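Local coordinates for protein vaginolysin (Gardnerella vaginalis, PDB 5IMY) that probably binds cholesterol in host-cell membranes and lyses the cells as a pore-forming toxin of the cholesterol-dependent cytolysin family, at residues A[123-128]-A[155-160]; A[230-235]-A[253-258]; A[457-462]-A[470-475]. All blocks are in the same frame, centred on the assembly; numbering follows the deposited sequence.

Contact 1. Residues A[123-128]-A[155-160]; sequences PGFHGG and AQYGAS
Gly124 and Tyr157 mark the closest pass of the backbones, their CA atoms 6.6 Å apart where the irregular loop 123-128 runs by the C-terminal part of helix 139-158. No hydrogen bond joins the two segments. Gly124 has a positive phi (100°), which together with its psi suits glycine, and its bare CA comes over one face of the Tyr157 ring, 4.3 Å from CD1. Farther along the same face lies the backbone N of Phe125, 3.5 Å from Tyr157 CZ and displaced toward the rim. One face of the tyrosine ring thus packs on main-chain atoms rather than on a side chain. With CG beside its backbone N and anti to the carbonyl carbon (chi1 -51°), Tyr157 projects its ring toward the loop. The two rings of Tyr157 and Phe125 also form an edge-to-face pair, the Tyr157 edge directed at the Phe125 face, with centroids 5.8 Å apart and planes at 63°. At the far end of the ring, His126 crosses at about a right angle and sets CE1 3.3 Å from Tyr157 OH. Trp153, one turn earlier on the helix, meets both the Phe125 and Tyr157 rings. Within the two segments the contact, at the protein surface, is aromatic and van der Waals; the hydrogen bonds that add to it run from Trp153 NE1 to Pro123 O and from Tyr157 OH to Glu129 of the same loop, whose OE1 also takes His126 N.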
loop_
_atom_site.group_PDB
_atom_site.type_symbol
_atom_site.label_atom_id
_atom_site.label_comp_id
_atom_site.label_asym_id
_atom_site.label_seq_id
_atom_site.Cartn_x
_atom_site.Cartn_y
_atom_site.Cartn_z
ATOM N N PRO A 123 -33.065 -11.417 -39.295
ATOM C CA PRO A 123 -32.500 -12.069 -40.480
ATOM C C PRO A 123 -33.587 -12.671 -41.353
ATOM O O PRO A 123 -34.667 -13.036 -40.884
ATOM C CB PRO A 123 -31.592 -13.152 -39.889
ATOM C CG PRO A 123 -32.232 -13.493 -38.605
ATOM C CD PRO A 123 -32.839 -12.214 -38.078
ATOM N N GLY A 124 -33.275 -12.790 -42.637
ATOM C CA GLY A 124 -34.273 -13.111 -43.636
ATOM C C GLY A 124 -34.709 -11.847 -44.341
ATOM O O GLY A 124 -33.893 -10.950 -44.573
ATOM N N PHE A 125 -35.994 -11.753 -44.678
ATOM C CA PHE A 125 -36.561 -10.523 -45.219
ATOM C C PHE A 125 -35.942 -10.133 -46.555
ATOM O O PHE A 125 -34.838 -10.573 -46.899
ATOM C CB PHE A 125 -36.383 -9.365 -44.227
ATOM C CG PHE A 125 -37.453 -9.287 -43.171
ATOM C CD1 PHE A 125 -38.788 -9.437 -43.500
ATOM C CD2 PHE A 125 -37.117 -9.051 -41.848
ATOM C CE1 PHE A 125 -39.768 -9.360 -42.534
ATOM C CE2 PHE A 125 -38.094 -8.973 -40.875
ATOM C CZ PHE A 125 -39.422 -9.128 -41.220
ATOM N N HIS A 126 -36.658 -9.305 -47.311
ATOM C CA HIS A 126 -36.127 -8.658 -48.497
ATOM C C HIS A 126 -36.201 -7.148 -48.313
ATOM O O HIS A 126 -36.823 -6.644 -47.374
ATOM C CB HIS A 126 -36.893 -9.080 -49.760
ATOM C CG HIS A 126 -37.083 -10.560 -49.886
ATOM N ND1 HIS A 126 -38.133 -11.226 -49.295
ATOM C CD2 HIS A 126 -36.358 -11.501 -50.535
ATOM C CE1 HIS A 126 -38.048 -12.515 -49.574
ATOM N NE2 HIS A 126 -36.979 -12.708 -50.324
ATOM N N GLY A 127 -35.553 -6.422 -49.219
ATOM C CA GLY A 127 -35.637 -4.975 -49.204
ATOM C C GLY A 127 -37.076 -4.512 -49.154
ATOM O O GLY A 127 -37.906 -4.963 -49.950
ATOM N N GLY A 128 -37.394 -3.623 -48.212
ATOM C CA GLY A 128 -38.748 -3.151 -48.027
ATOM C C GLY A 128 -39.642 -4.064 -47.219
ATOM O O GLY A 128 -40.689 -3.613 -46.739
ATOM N N ALA A 155 -43.830 -16.151 -39.003
ATOM C CA ALA A 155 -44.587 -17.034 -39.883
ATOM C C ALA A 155 -43.805 -17.377 -41.145
ATOM O O ALA A 155 -43.881 -18.509 -41.635
ATOM C CB ALA A 155 -45.925 -16.389 -40.247
ATOM N N GLN A 156 -43.048 -16.420 -41.682
ATOM C CA GLN A 156 -42.306 -16.641 -42.918
ATOM C C GLN A 156 -40.918 -17.221 -42.687
ATOM O O GLN A 156 -40.427 -17.976 -43.533
ATOM C CB GLN A 156 -42.166 -15.329 -43.696
ATOM C CG GLN A 156 -43.460 -14.805 -44.295
ATOM C CD GLN A 156 -43.229 -13.634 -45.234
ATOM O OE1 GLN A 156 -42.127 -13.451 -45.754
ATOM N NE2 GLN A 156 -44.265 -12.834 -45.453
ATOM N N TYR A 157 -40.272 -16.884 -41.569
ATOM C CA TYR A 157 -38.894 -17.287 -41.330
ATOM C C TYR A 157 -38.655 -17.865 -39.943
ATOM O O TYR A 157 -37.519 -18.254 -39.644
ATOM C CB TYR A 157 -37.949 -16.094 -41.545
ATOM C CG TYR A 157 -38.153 -15.390 -42.867
ATOM C CD1 TYR A 157 -37.576 -15.877 -44.033
ATOM C CD2 TYR A 157 -38.921 -14.237 -42.949
ATOM C CE1 TYR A 157 -37.761 -15.235 -45.243
ATOM C CE2 TYR A 157 -39.111 -13.588 -44.154
ATOM C CZ TYR A 157 -38.529 -14.091 -45.298
ATOM O OH TYR A 157 -38.717 -13.447 -46.500
ATOM N N GLY A 158 -39.673 -17.931 -39.090
ATOM C CA GLY A 158 -39.521 -18.541 -37.783
ATOM C C GLY A 158 -38.994 -19.956 -37.881
ATOM O O GLY A 158 -37.966 -20.287 -37.280
ATOM N N ALA A 159 -39.694 -20.802 -38.640
ATOM C CA ALA A 159 -39.211 -22.156 -38.888
ATOM C C ALA A 159 -37.775 -22.139 -39.388
ATOM O O ALA A 159 -36.961 -22.985 -39.003
ATOM C CB ALA A 159 -40.114 -22.859 -39.901
ATOM N N SER A 160 -37.446 -21.172 -40.242
ATOM C CA SER A 160 -36.110 -21.083 -40.812
ATOM C C SER A 160 -35.108 -20.568 -39.783
ATOM O O SER A 160 -34.487 -21.363 -39.069
ATOM C CB SER A 160 -36.126 -20.195 -42.064
ATOM O OG SER A 160 -37.350 -20.319 -42.762
#

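Contact 2. Residues A[230-235]-A[253-258]; sequences ADFFAP and PVYVSN
Loop 230-235 meets strand 253-258 through one ring pair, Phe232 on Tyr255, whose CA atoms stand 9.4 Å apart. Ala230 packs on helix 22-30 and hydrogen-bonds through its N to Asn26 OD1. After Asp231, the chain turns Phe232 toward the strand. The para corner of its ring does the touching: CZ comes over one face of the Tyr255 ring, 3.5 Å from CG and 3.6 Å from CD2, displaced toward the rim near CB. The ring planes are inclined at 50° and the centroids are 4.9 Å apart, an oblique pairing in which the side chains cross at about a right angle. Tyr255 has CG between its backbone N and carbonyl carbon (chi1 66°), and one face of its ring is turned to Phe232. Next comes Phe233, one face of its ring under the CB of Phe232; it packs on Leu25 and Leu29 of helix 22-30 and on Leu94. Tyr255 OH is hydrogen-bonded to Asn358 OD1, and Phe232 O accepts a hydrogen bond from Arg113 NE. The contact itself is wholly apolar and buried, so loop and strand are held together by dispersion and exclusion of water, while Tyr255 OH and Phe232 O find their partners in Asn358 and Arg113.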
loop_
_atom_site.group_PDB
_atom_site.type_symbol
_atom_site.label_atom_id
_atom_site.label_comp_id
_atom_site.label_asym_id
_atom_site.label_seq_id
_atom_site.Cartn_x
_atom_site.Cartn_y
_atom_site.Cartn_z
ATOM N N ALA A 230 -37.814 19.239 -39.755
ATOM C CA ALA A 230 -39.213 19.554 -39.994
ATOM C C ALA A 230 -39.892 18.316 -40.555
ATOM O O ALA A 230 -39.281 17.515 -41.265
ATOM C CB ALA A 230 -39.367 20.730 -40.956
ATOM N N ASP A 231 -41.167 18.151 -40.223
ATOM C CA ASP A 231 -41.788 16.837 -40.307
ATOM C C ASP A 231 -41.138 15.961 -39.239
ATOM O O ASP A 231 -40.077 16.298 -38.714
ATOM C CB ASP A 231 -41.654 16.225 -41.701
ATOM C CG ASP A 231 -40.654 15.084 -41.754
ATOM O OD1 ASP A 231 -40.942 14.013 -41.175
ATOM O OD2 ASP A 231 -39.588 15.250 -42.382
ATOM N N PHE A 232 -41.734 14.805 -38.974
ATOM C CA PHE A 232 -41.977 14.337 -37.614
ATOM C C PHE A 232 -43.330 14.926 -37.253
ATOM O O PHE A 232 -44.195 14.241 -36.703
ATOM C CB PHE A 232 -40.941 14.783 -36.570
ATOM C CG PHE A 232 -39.788 13.831 -36.377
ATOM C CD1 PHE A 232 -39.998 12.544 -35.912
ATOM C CD2 PHE A 232 -38.485 14.253 -36.599
ATOM C CE1 PHE A 232 -38.932 11.680 -35.709
ATOM C CE2 PHE A 232 -37.420 13.395 -36.396
ATOM C CZ PHE A 232 -37.643 12.110 -35.951
ATOM N N PHE A 233 -43.502 16.199 -37.600
ATOM C CA PHE A 233 -44.690 16.979 -37.317
ATOM C C PHE A 233 -45.536 17.165 -38.573
ATOM O O PHE A 233 -45.135 16.829 -39.689
ATOM C CB PHE A 233 -44.293 18.349 -36.760
ATOM C CG PHE A 233 -43.184 18.309 -35.751
ATOM C CD1 PHE A 233 -43.464 18.107 -34.414
ATOM C CD2 PHE A 233 -41.866 18.497 -36.139
ATOM C CE1 PHE A 233 -42.454 18.080 -33.478
ATOM C CE2 PHE A 233 -40.849 18.470 -35.206
ATOM C CZ PHE A 233 -41.143 18.264 -33.874
ATOM N N ALA A 234 -46.718 17.751 -38.379
ATOM C CA ALA A 234 -47.677 17.989 -39.456
ATOM C C ALA A 234 -47.129 18.993 -40.469
ATOM O O ALA A 234 -46.062 19.584 -40.242
ATOM C CB ALA A 234 -49.001 18.492 -38.878
ATOM N N PRO A 235 -47.812 19.199 -41.598
ATOM C CA PRO A 235 -47.308 20.138 -42.614
ATOM C C PRO A 235 -47.213 21.607 -42.207
ATOM O O PRO A 235 -46.165 22.223 -42.428
ATOM C CB PRO A 235 -48.304 19.942 -43.766
ATOM C CG PRO A 235 -48.677 18.503 -43.654
ATOM C CD PRO A 235 -48.789 18.259 -42.171
ATOM N N PRO A 253 -35.270 19.055 -28.456
ATOM C CA PRO A 253 -36.012 17.829 -28.758
ATOM C C PRO A 253 -35.120 16.657 -29.136
ATOM O O PRO A 253 -34.070 16.804 -29.763
ATOM C CB PRO A 253 -36.885 18.250 -29.950
ATOM C CG PRO A 253 -36.086 19.298 -30.635
ATOM C CD PRO A 253 -35.312 20.017 -29.570
ATOM N N VAL A 254 -35.572 15.468 -28.738
ATOM C CA VAL A 254 -34.932 14.211 -29.097
ATOM C C VAL A 254 -36.018 13.240 -29.538
ATOM O O VAL A 254 -37.202 13.416 -29.237
ATOM C CB VAL A 254 -34.114 13.607 -27.934
ATOM C CG1 VAL A 254 -33.089 14.605 -27.431
ATOM C CG2 VAL A 254 -35.028 13.169 -26.795
ATOM N N TYR A 255 -35.601 12.196 -30.253
ATOM C CA TYR A 255 -36.521 11.146 -30.660
ATOM C C TYR A 255 -35.883 9.784 -30.432
ATOM O O TYR A 255 -34.669 9.612 -30.571
ATOM C CB TYR A 255 -36.946 11.288 -32.130
ATOM C CG TYR A 255 -35.838 11.091 -33.143
ATOM C CD1 TYR A 255 -35.655 9.868 -33.778
ATOM C CD2 TYR A 255 -34.988 12.136 -33.478
ATOM C CE1 TYR A 255 -34.650 9.691 -34.711
ATOM C CE2 TYR A 255 -33.981 11.967 -34.410
ATOM C CZ TYR A 255 -33.819 10.745 -35.023
ATOM O OH TYR A 255 -32.816 10.581 -35.949
ATOM N N VAL A 256 -36.724 8.818 -30.068
ATOM C CA VAL A 256 -36.287 7.444 -29.856
ATOM C C VAL A 256 -35.889 6.852 -31.201
ATOM O O VAL A 256 -36.747 6.436 -31.985
ATOM C CB VAL A 256 -37.393 6.610 -29.183
ATOM C CG1 VAL A 256 -36.906 5.191 -28.906
ATOM C CG2 VAL A 256 -37.855 7.287 -27.893
ATOM N N SER A 257 -34.583 6.815 -31.478
ATOM C CA SER A 257 -34.122 6.328 -32.774
ATOM C C SER A 257 -34.256 4.815 -32.892
ATOM O O SER A 257 -34.463 4.303 -33.997
ATOM C CB SER A 257 -32.675 6.756 -33.017
ATOM O OG SER A 257 -32.021 7.074 -31.802
ATOM N N ASN A 258 -34.143 4.086 -31.784
ATOM C CA ASN A 258 -34.342 2.645 -31.830
ATOM C C ASN A 258 -34.665 2.132 -30.435
ATOM O O ASN A 258 -34.330 2.756 -29.426
ATOM C CB ASN A 258 -33.113 1.920 -32.394
ATOM C CG ASN A 258 -31.991 1.790 -31.379
ATOM O OD1 ASN A 258 -32.049 0.958 -30.473
ATOM N ND2 ASN A 258 -30.951 2.600 -31.540
#

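Contact 3. Residues A[457-462]-A[470-475]; sequences TVYDRS and RTISNW
Tyr459 and Ile472 face each other with their CA atoms 9.0 Å apart, on segments that run in roughly opposite directions and share no hydrogen bond, the one leading into strand 460-464, the other on strand 469-475. The Tyr459 ring and the Ile472 side chain cross at about a right angle, and both branches of the isoleucine touch the tyrosine. CG2 sits over the middle of one face, 4.1 Å from the centroid and 8° off the normal, a CH-pi contact. The longer branch reaches on to the phenol end, where CD1 is 3.5 Å from Tyr459 CZ and 3.3 Å from Tyr459 OH. An extended first torsion in Tyr459, CG opposite the backbone N (chi1 -177°), sends the ring toward strand 469-475. In Ile472, CG1 stands beside the backbone N (chi1 -50°), and this splits the branches between ring centre and hydroxyl. Beyond the phenol, the arginines close the row: Arg461 NH2 lies 4.4 Å from Arg470 NH1, the latter near the plane of the Arg461 guanidinium at its edge. Tyr459 OH also lies in that plane. Glu485 gathers this polar end, hydrogen-bonding to Tyr459 OH through OE2 and making long, weak ion pairs with Arg461 NE and Arg470 NH1, so its carboxylate would partly offset the two positive charges. Strand 460-464 is an outer member of the four-stranded sheet, next to strand 440-443, whereas strand 469-475 lies between strands 363-389 and 480-485 of the other sheet. The Tyr459-Ile472 pair thus bridges the two sheets of the C-terminal beta sandwich, bordered by Ile442 on one sheet and by Leu382 and Val483 on the other.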
loop_
_atom_site.group_PDB
_atom_site.type_symbol
_atom_site.label_atom_id
_atom_site.label_comp_id
_atom_site.label_asym_id
_atom_site.label_seq_id
_atom_site.Cartn_x
_atom_site.Cartn_y
_atom_site.Cartn_z
ATOM N N THR A 457 24.098 -31.580 5.471
ATOM C CA THR A 457 22.798 -30.978 5.201
ATOM C C THR A 457 21.731 -32.054 5.052
ATOM O O THR A 457 21.807 -32.898 4.154
ATOM C CB THR A 457 22.857 -30.115 3.941
ATOM O OG1 THR A 457 23.798 -29.053 4.130
ATOM C CG2 THR A 457 21.483 -29.519 3.632
ATOM N N VAL A 458 20.737 -32.014 5.934
ATOM C CA VAL A 458 19.483 -32.737 5.768
ATOM C C VAL A 458 18.421 -31.709 5.405
ATOM O O VAL A 458 18.355 -30.641 6.023
ATOM C CB VAL A 458 19.091 -33.502 7.045
ATOM C CG1 VAL A 458 17.992 -34.517 6.748
ATOM C CG2 VAL A 458 20.305 -34.182 7.672
ATOM N N TYR A 459 17.618 -32.009 4.387
ATOM C CA TYR A 459 16.469 -31.173 4.054
ATOM C C TYR A 459 16.835 -29.703 3.875
ATOM O O TYR A 459 16.972 -28.967 4.857
ATOM C CB TYR A 459 15.403 -31.305 5.146
ATOM C CG TYR A 459 14.137 -30.535 4.860
ATOM C CD1 TYR A 459 13.055 -31.147 4.245
ATOM C CD2 TYR A 459 14.021 -29.195 5.207
ATOM C CE1 TYR A 459 11.896 -30.449 3.982
ATOM C CE2 TYR A 459 12.869 -28.487 4.946
ATOM C CZ TYR A 459 11.809 -29.118 4.334
ATOM O OH TYR A 459 10.661 -28.410 4.079
ATOM N N ASP A 460 16.977 -29.259 2.627
ATOM C CA ASP A 460 17.183 -27.847 2.309
ATOM C C ASP A 460 16.139 -27.447 1.276
ATOM O O ASP A 460 16.193 -27.905 0.130
ATOM C CB ASP A 460 18.597 -27.593 1.785
ATOM C CG ASP A 460 18.915 -26.114 1.651
ATOM O OD1 ASP A 460 17.988 -25.289 1.783
ATOM O OD2 ASP A 460 20.093 -25.779 1.407
ATOM N N ARG A 461 15.195 -26.598 1.674
ATOM C CA ARG A 461 14.104 -26.193 0.797
ATOM C C ARG A 461 13.833 -24.704 0.956
ATOM O O ARG A 461 13.980 -24.138 2.043
ATOM C CB ARG A 461 12.830 -26.998 1.084
ATOM C CG ARG A 461 12.529 -28.033 0.012
ATOM C CD ARG A 461 11.690 -29.188 0.534
ATOM N NE ARG A 461 10.257 -28.947 0.404
ATOM C CZ ARG A 461 9.580 -29.049 -0.737
ATOM N NH1 ARG A 461 10.208 -29.376 -1.860
ATOM N NH2 ARG A 461 8.276 -28.817 -0.758
ATOM N N SER A 462 13.426 -24.080 -0.148
ATOM C CA SER A 462 13.212 -22.642 -0.208
ATOM C C SER A 462 11.952 -22.356 -1.012
ATOM O O SER A 462 11.349 -23.256 -1.605
ATOM C CB SER A 462 14.411 -21.927 -0.840
ATOM O OG SER A 462 14.611 -22.364 -2.173
ATOM N N ARG A 470 2.580 -27.150 8.549
ATOM C CA ARG A 470 3.738 -27.833 7.990
ATOM C C ARG A 470 4.534 -28.421 9.143
ATOM O O ARG A 470 4.866 -27.710 10.096
ATOM C CB ARG A 470 4.601 -26.870 7.163
ATOM C CG ARG A 470 6.010 -27.371 6.822
ATOM C CD ARG A 470 6.208 -27.554 5.328
ATOM N NE ARG A 470 5.746 -26.404 4.558
ATOM C CZ ARG A 470 5.531 -26.418 3.246
ATOM N NH1 ARG A 470 5.737 -27.526 2.545
ATOM N NH2 ARG A 470 5.109 -25.320 2.634
ATOM N N THR A 471 4.825 -29.716 9.064
ATOM C CA THR A 471 5.615 -30.393 10.082
ATOM C C THR A 471 6.708 -31.205 9.403
ATOM O O THR A 471 6.433 -31.973 8.476
ATOM C CB THR A 471 4.748 -31.294 10.974
ATOM O OG1 THR A 471 5.586 -32.204 11.698
ATOM C CG2 THR A 471 3.742 -32.075 10.159
ATOM N N ILE A 472 7.941 -31.024 9.867
ATOM C CA ILE A 472 9.120 -31.649 9.278
ATOM C C ILE A 472 9.759 -32.508 10.358
ATOM O O ILE A 472 10.333 -31.983 11.322
ATOM C CB ILE A 472 10.112 -30.608 8.741
ATOM C CG1 ILE A 472 9.385 -29.594 7.850
ATOM C CG2 ILE A 472 11.238 -31.295 7.971
ATOM C CD1 ILE A 472 10.255 -28.448 7.381
ATOM N N SER A 473 9.660 -33.826 10.206
ATOM C CA SER A 473 10.213 -34.770 11.167
ATOM C C SER A 473 11.498 -35.377 10.621
ATOM O O SER A 473 11.564 -35.766 9.452
ATOM C CB SER A 473 9.208 -35.880 11.482
ATOM O OG SER A 473 8.017 -35.350 12.037
ATOM N N ASN A 474 12.517 -35.456 11.476
ATOM C CA ASN A 474 13.801 -36.036 11.113
ATOM C C ASN A 474 14.214 -37.044 12.175
ATOM O O ASN A 474 14.017 -36.813 13.371
ATOM C CB ASN A 474 14.882 -34.955 10.958
ATOM C CG ASN A 474 15.027 -34.089 12.196
ATOM O OD1 ASN A 474 15.835 -34.378 13.077
ATOM N ND2 ASN A 474 14.245 -33.019 12.266
ATOM N N TRP A 475 14.784 -38.158 11.731
ATOM C CA TRP A 475 15.167 -39.236 12.634
ATOM C C TRP A 475 16.370 -39.956 12.029
ATOM O O TRP A 475 17.087 -39.397 11.192
ATOM C CB TRP A 475 13.965 -40.164 12.890
ATOM C CG TRP A 475 13.584 -41.024 11.716
ATOM C CD1 TRP A 475 13.966 -42.315 11.492
ATOM C CD2 TRP A 475 12.743 -40.658 10.614
ATOM N NE1 TRP A 475 13.418 -42.775 10.320
ATOM C CE2 TRP A 475 12.664 -41.777 9.761
ATOM C CE3 TRP A 475 12.052 -39.493 10.265
ATOM C CZ2 TRP A 475 11.923 -41.767 8.581
ATOM C CZ3 TRP A 475 11.316 -39.485 9.092
ATOM C CH2 TRP A 475 11.257 -40.614 8.265
#

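Following the chain from the N terminus, the contacts come in series and none nests in or crosses another. Contact 1 closes a loop holding strand 131-134 and most of helix 139-158, tying a connection after strand 116-120 to the C-terminal part of that helix. Contact 2 then closes a shorter excursion, with helix 240-243 in it, onto strand 253-261 of the same large antiparallel sheet to which strand 116-120 belongs. These two lie about 29 Å apart, centre to centre. Contact 3 spans just seven residues near the C terminus and joins the sheets of the sandwich domain, on the opposite side of the chain's centre, about 73 and 81 Å from the centres of contacts 1 and 2.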